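Local structure of bradyzoite pseudokinase 1 (Toxoplasma gondii, 6M7Z) at residues Y96-I101 against T122-P127; N152-L157 against E288-D293. The protein regulates the membrane ultrastructure of the Toxoplasma parasitophorous vacuole, as a divergent kinase-fold protein lacking the glycine-rich loop. All blocks are in the same frame, centred on the assembly; numbering follows the deposited sequence.

Contact 1. Residues Y96-I101 against T122-P127; sequences YLYREI and TYIFHP
The imidazole of His126 is gripped at both nitrogens, ND1 by the carbonyl oxygen of Pro111 and NE2 by the amine of Lys79, and it is the carbon between them, CE1, that meets Tyr98. Because a carbonyl can only accept, ND1 probably carries the ring proton, which would leave NE2 to accept from Lys79. CE1 lies 3.6 Å from Tyr98 OH and 3.9 Å from Tyr98 CZ, the latter in the plane of the imidazole at its edge. The pair is an offset edge-to-face stack: the histidine edge is directed at the tyrosine face, with ring centroids 5.8 Å apart and planes at 60°. Tyr98 OH finds its hydrogen bond elsewhere, on the carbonyl oxygen of Leu110, so both rings have their polar atoms tied to neighbouring backbone or lysine.

In the kinase N-lobe this joins the helix equivalent to helix C, 88-101, to the sheet strand that runs into the hinge, 121-127. Tyr98, which also packs on Leu188, probably occupies the helix C position of the regulatory spine, and His126 probably that of the gatekeeper. The backbones remain well apart, 9.2 Å between the CA atoms of Tyr98 and Ile124, and side chains from both sides bridge the gap.

The CB of Tyr98 points at the strand, whereas that of His126 runs alongside the helix; with CG opposite the carbonyl carbon (chi1 -64°), the imidazole nevertheless swings across to the tyrosine, and the two side chains cross at about a right angle. One step back on the same strand face, Ile124 extends its delta methyl to the near part of the ring, CD1 standing 4.3 Å from Tyr98 CD2.

Contact 2. Residues N152-L157 against E288-D293; sequences NMVAAL and EEIMKD
Helix segment 152-157 faces the last turn of the short helix 287-291, the backbones approaching most closely at Val154 and Met291, whose CA atoms are 7.6 Å apart. In the second segment Lys292 N and Asp293 N bond three residues back, to Glu289 O and Ile290 O.

Val154 carries most of the packing from its side. The fork of its two methyls receives the branch methyl of Ile290 almost evenly: Ile290 CG2 is 3.8 Å from Val154 CG2 and 3.9 Å from Val154 CG1. That methyl reaches the fork because Ile290 holds CG2 trans to its own backbone N, with CG1 turned to the other side (chi1 -71°). Val154 CG1 is shared, also meeting Met291 CG at 4.0 Å. Past CG the methionine stays extended and slides by Val154 in the opposite direction, delivering its terminal methyl to the next residue, where CE comes 3.9 Å from Ala155 CA. No hydrogen bond crosses this entirely apolar interface.

It belongs to the kinase C-lobe, where 146-161 corresponds to helix E and 287-291 probably to helix I. Phe241 of helix 230-248 also packs on Val154, while helix 301-306 borders Met291 and Ala155, and strand 183-185 meets helix 146-161 at Asn152 and Ala156.

The two contacts share no helix or strand and lie on opposite sides of the chain's centre, 26 Å apart between centres and about 11 Å between nearest atoms. Both are buried, but contact 1 belongs to the N-lobe, pairing a helix with a sheet strand, whereas contact 2 joins two C-lobe helices. Their chemistry differs accordingly. Near the presumed kinase cleft, contact 1 relies on aromatic rings whose polar atoms are hydrogen-bonded to other parts of the lobe. Contact 2 is packing of aliphatic groups and a methionine chain in the helical lobe, and covers more surface, 154 against 103 Å². It also links residues much further apart in sequence.

Contact 1. Residues Y96-I101 against T122-P127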
loop_
_atom_site.group_PDB
_atom_site.type_symbol
_atom_site.label_atom_id
_atom_site.label_comp_id
_atom_site.label_asym_id
_atom_site.label_seq_id
_atom_site.Cartn_x
_atom_site.Cartn_y
_atom_site.Cartn_z
ATOM N N TYR A 96 7.355 -8.056 10.022
ATOM C CA TYR A 96 8.751 -7.727 10.235
ATOM C C TYR A 96 9.081 -6.376 9.579
ATOM O O TYR A 96 9.686 -5.522 10.226
ATOM C CB TYR A 96 9.642 -8.848 9.693
ATOM C CG TYR A 96 11.117 -8.617 9.885
ATOM C CD1 TYR A 96 11.851 -7.889 8.974
ATOM C CD2 TYR A 96 11.779 -9.120 10.986
ATOM C CE1 TYR A 96 13.215 -7.700 9.139
ATOM C CE2 TYR A 96 13.132 -8.913 11.184
ATOM C CZ TYR A 96 13.857 -8.196 10.257
ATOM O OH TYR A 96 15.194 -7.981 10.438
ATOM N N LEU A 97 8.713 -6.186 8.302
ATOM C CA LEU A 97 8.961 -4.911 7.623
ATOM C C LEU A 97 8.380 -3.757 8.442
ATOM O O LEU A 97 9.058 -2.767 8.648
ATOM C CB LEU A 97 8.341 -4.888 6.227
ATOM C CG LEU A 97 8.987 -5.766 5.165
ATOM C CD1 LEU A 97 8.370 -5.453 3.797
ATOM C CD2 LEU A 97 10.494 -5.564 5.088
ATOM N N TYR A 98 7.134 -3.894 8.895
ATOM C CA TYR A 98 6.459 -2.793 9.590
ATOM C C TYR A 98 7.149 -2.487 10.920
ATOM O O TYR A 98 7.255 -1.317 11.272
ATOM C CB TYR A 98 4.958 -3.062 9.767
ATOM C CG TYR A 98 4.138 -2.610 8.585
ATOM C CD1 TYR A 98 3.906 -1.265 8.363
ATOM C CD2 TYR A 98 3.614 -3.511 7.675
ATOM C CE1 TYR A 98 3.155 -0.822 7.287
ATOM C CE2 TYR A 98 2.862 -3.087 6.591
ATOM C CZ TYR A 98 2.620 -1.733 6.396
ATOM O OH TYR A 98 1.877 -1.300 5.330
ATOM N N ARG A 99 7.630 -3.524 11.625
ATOM C CA ARG A 99 8.162 -3.361 12.991
ATOM C C ARG A 99 9.651 -2.967 12.989
ATOM O O ARG A 99 10.082 -2.264 13.897
ATOM C CB ARG A 99 7.973 -4.653 13.785
ATOM C CG ARG A 99 6.519 -4.960 14.116
ATOM C CD ARG A 99 6.319 -6.403 14.547
ATOM N NE ARG A 99 6.744 -6.633 15.916
ATOM C CZ ARG A 99 6.013 -6.364 16.995
ATOM N NH1 ARG A 99 4.831 -5.777 16.888
ATOM N NH2 ARG A 99 6.478 -6.677 18.189
ATOM N N GLU A 100 10.429 -3.437 12.002
ATOM C CA GLU A 100 11.881 -3.349 12.057
ATOM C C GLU A 100 12.468 -2.460 10.947
ATOM O O GLU A 100 13.611 -2.065 11.076
ATOM C CB GLU A 100 12.525 -4.729 11.931
ATOM C CG GLU A 100 11.971 -5.765 12.882
ATOM C CD GLU A 100 12.066 -5.441 14.373
ATOM O OE1 GLU A 100 13.002 -4.724 14.775
ATOM O OE2 GLU A 100 11.199 -5.918 15.139
ATOM N N ILE A 101 11.742 -2.167 9.867
ATOM C CA ILE A 101 12.382 -1.567 8.687
ATOM C C ILE A 101 11.708 -0.260 8.248
ATOM O O ILE A 101 12.391 0.695 7.896
ATOM C CB ILE A 101 12.455 -2.598 7.547
ATOM C CG1 ILE A 101 13.327 -3.774 7.995
ATOM C CG2 ILE A 101 12.946 -1.949 6.252
ATOM C CD1 ILE A 101 13.927 -4.585 6.858
ATOM N N THR A 122 -1.368 -14.933 11.632
ATOM C CA THR A 122 -0.812 -13.617 11.954
ATOM C C THR A 122 -1.775 -12.531 11.456
ATOM O O THR A 122 -2.532 -12.771 10.493
ATOM C CB THR A 122 0.575 -13.425 11.333
ATOM O OG1 THR A 122 0.460 -13.486 9.900
ATOM C CG2 THR A 122 1.570 -14.459 11.816
ATOM N N TYR A 123 -1.741 -11.362 12.111
ATOM C CA TYR A 123 -2.638 -10.257 11.840
ATOM C C TYR A 123 -1.835 -8.956 11.665
ATOM O O TYR A 123 -0.883 -8.707 12.400
ATOM C CB TYR A 123 -3.618 -10.021 12.987
ATOM C CG TYR A 123 -4.525 -11.161 13.357
ATOM C CD1 TYR A 123 -4.048 -12.264 14.045
ATOM C CD2 TYR A 123 -5.874 -11.100 13.103
ATOM C CE1 TYR A 123 -4.880 -13.306 14.415
ATOM C CE2 TYR A 123 -6.728 -12.135 13.460
ATOM C CZ TYR A 123 -6.232 -13.230 14.140
ATOM O OH TYR A 123 -7.065 -14.252 14.501
ATOM N N ILE A 124 -2.224 -8.135 10.687
ATOM C CA ILE A 124 -1.813 -6.762 10.578
ATOM C C ILE A 124 -3.079 -5.915 10.464
ATOM O O ILE A 124 -3.899 -6.155 9.590
ATOM C CB ILE A 124 -0.908 -6.501 9.356
ATOM C CG1 ILE A 124 0.348 -7.359 9.369
ATOM C CG2 ILE A 124 -0.560 -5.008 9.248
ATOM C CD1 ILE A 124 1.272 -7.066 8.208
ATOM N N PHE A 125 -3.207 -4.915 11.330
ATOM C CA PHE A 125 -4.327 -4.014 11.282
ATOM C C PHE A 125 -3.908 -2.754 10.507
ATOM O O PHE A 125 -2.770 -2.284 10.597
ATOM C CB PHE A 125 -4.841 -3.764 12.698
ATOM C CG PHE A 125 -5.526 -4.963 13.314
ATOM C CD1 PHE A 125 -4.801 -5.935 13.983
ATOM C CD2 PHE A 125 -6.897 -5.143 13.184
ATOM C CE1 PHE A 125 -5.429 -7.059 14.506
ATOM C CE2 PHE A 125 -7.520 -6.269 13.702
ATOM C CZ PHE A 125 -6.788 -7.226 14.374
ATOM N N HIS A 126 -4.840 -2.246 9.699
ATOM C CA HIS A 126 -4.686 -1.029 8.928
ATOM C C HIS A 126 -5.901 -0.146 9.154
ATOM O O HIS A 126 -6.970 -0.642 9.484
ATOM C CB HIS A 126 -4.574 -1.325 7.425
ATOM C CG HIS A 126 -3.367 -2.101 7.043
ATOM N ND1 HIS A 126 -2.101 -1.604 7.206
ATOM C CD2 HIS A 126 -3.241 -3.324 6.491
ATOM C CE1 HIS A 126 -1.228 -2.504 6.780
ATOM N NE2 HIS A 126 -1.906 -3.579 6.353
ATOM N N PRO A 127 -5.797 1.176 8.893
ATOM C CA PRO A 127 -6.983 2.010 8.794
ATOM C C PRO A 127 -7.842 1.424 7.664
ATOM O O PRO A 127 -7.296 0.913 6.676
ATOM C CB PRO A 127 -6.464 3.404 8.431
ATOM C CG PRO A 127 -4.974 3.364 8.668
ATOM C CD PRO A 127 -4.555 1.913 8.609
#

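Contact 2. Residues N152-L157 against E288-D293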
loop_
_atom_site.group_PDB
_atom_site.type_symbol
_atom_site.label_atom_id
_atom_site.label_comp_id
_atom_site.label_asym_id
_atom_site.label_seq_id
_atom_site.Cartn_x
_atom_site.Cartn_y
_atom_site.Cartn_z
ATOM N N ASN A 152 1.669 11.967 -6.617
ATOM C CA ASN A 152 1.471 11.269 -5.330
ATOM C C ASN A 152 2.033 9.834 -5.447
ATOM O O ASN A 152 2.749 9.351 -4.562
ATOM C CB ASN A 152 -0.010 11.356 -4.928
ATOM C CG ASN A 152 -0.316 10.995 -3.481
ATOM O OD1 ASN A 152 0.286 10.084 -2.912
ATOM N ND2 ASN A 152 -1.284 11.681 -2.881
ATOM N N MET A 153 1.762 9.181 -6.588
ATOM C CA MET A 153 2.151 7.801 -6.801
ATOM C C MET A 153 3.674 7.677 -6.958
ATOM O O MET A 153 4.287 6.795 -6.319
ATOM C CB MET A 153 1.440 7.204 -8.019
ATOM C CG MET A 153 -0.005 6.795 -7.738
ATOM S SD MET A 153 -1.067 6.710 -9.204
ATOM C CE MET A 153 -0.390 5.258 -10.003
ATOM N N VAL A 154 4.277 8.550 -7.777
ATOM C CA VAL A 154 5.743 8.583 -7.969
ATOM C C VAL A 154 6.431 8.859 -6.625
ATOM O O VAL A 154 7.420 8.226 -6.290
ATOM C CB VAL A 154 6.173 9.636 -9.014
ATOM C CG1 VAL A 154 7.682 9.733 -9.136
ATOM C CG2 VAL A 154 5.594 9.384 -10.382
ATOM N N ALA A 155 5.912 9.833 -5.878
ATOM C CA ALA A 155 6.508 10.248 -4.614
ATOM C C ALA A 155 6.496 9.075 -3.631
ATOM O O ALA A 155 7.449 8.876 -2.891
ATOM C CB ALA A 155 5.771 11.437 -4.039
ATOM N N ALA A 156 5.385 8.330 -3.625
ATOM C CA ALA A 156 5.195 7.226 -2.692
ATOM C C ALA A 156 6.255 6.148 -2.966
ATOM O O ALA A 156 6.909 5.652 -2.032
ATOM C CB ALA A 156 3.799 6.693 -2.805
ATOM N N LEU A 157 6.446 5.833 -4.250
ATOM C CA LEU A 157 7.429 4.844 -4.672
ATOM C C LEU A 157 8.842 5.297 -4.274
ATOM O O LEU A 157 9.633 4.505 -3.752
ATOM C CB LEU A 157 7.342 4.653 -6.191
ATOM C CG LEU A 157 8.262 3.577 -6.765
ATOM C CD1 LEU A 157 8.099 2.272 -6.018
ATOM C CD2 LEU A 157 7.988 3.367 -8.238
ATOM N N GLU A 288 14.071 10.456 -10.486
ATOM C CA GLU A 288 14.498 11.870 -10.500
ATOM C C GLU A 288 14.080 12.524 -11.829
ATOM O O GLU A 288 13.518 13.617 -11.841
ATOM C CB GLU A 288 16.013 12.018 -10.278
ATOM C CG GLU A 288 16.627 11.154 -9.175
ATOM C CD GLU A 288 16.035 11.277 -7.775
ATOM O OE1 GLU A 288 15.574 12.382 -7.420
ATOM O OE2 GLU A 288 16.038 10.265 -7.039
ATOM N N GLU A 289 14.344 11.840 -12.948
ATOM C CA GLU A 289 13.972 12.338 -14.276
ATOM C C GLU A 289 12.446 12.400 -14.410
ATOM O O GLU A 289 11.925 13.372 -14.944
ATOM C CB GLU A 289 14.590 11.469 -15.370
ATOM C CG GLU A 289 16.101 11.580 -15.439
ATOM C CD GLU A 289 16.772 10.542 -16.316
ATOM O OE1 GLU A 289 18.002 10.375 -16.193
ATOM O OE2 GLU A 289 16.068 9.905 -17.114
ATOM N N ILE A 290 11.737 11.378 -13.908
ATOM C CA ILE A 290 10.267 11.348 -13.943
ATOM C C ILE A 290 9.709 12.587 -13.224
ATOM O O ILE A 290 8.757 13.197 -13.708
ATOM C CB ILE A 290 9.711 10.045 -13.331
ATOM C CG1 ILE A 290 9.969 8.840 -14.236
ATOM C CG2 ILE A 290 8.230 10.181 -12.980
ATOM C CD1 ILE A 290 9.881 7.513 -13.527
ATOM N N MET A 291 10.299 12.938 -12.072
ATOM C CA MET A 291 9.814 14.045 -11.241
ATOM C C MET A 291 10.019 15.403 -11.937
ATOM O O MET A 291 9.346 16.372 -11.588
ATOM C CB MET A 291 10.510 14.047 -9.874
ATOM C CG MET A 291 9.935 13.027 -8.909
ATOM S SD MET A 291 10.569 13.204 -7.225
ATOM C CE MET A 291 9.261 12.435 -6.276
ATOM N N LYS A 292 10.905 15.468 -12.937
ATOM C CA LYS A 292 11.132 16.701 -13.710
ATOM C C LYS A 292 10.378 16.669 -15.049
ATOM O O LYS A 292 10.640 17.490 -15.914
ATOM C CB LYS A 292 12.635 16.905 -13.929
ATOM C CG LYS A 292 13.363 17.569 -12.776
ATOM C CD LYS A 292 14.850 17.250 -12.791
ATOM C CE LYS A 292 15.561 17.595 -11.500
ATOM N NZ LYS A 292 16.813 16.816 -11.375
ATOM N N ASP A 293 9.427 15.741 -15.218
ATOM C CA ASP A 293 8.639 15.663 -16.446
ATOM C C ASP A 293 7.738 16.896 -16.524
ATOM O O ASP A 293 7.310 17.424 -15.492
ATOM C CB ASP A 293 7.854 14.345 -16.527
ATOM C CG ASP A 293 7.148 14.102 -17.855
ATOM O OD1 ASP A 293 6.004 14.573 -18.008
ATOM O OD2 ASP A 293 7.758 13.453 -18.743
#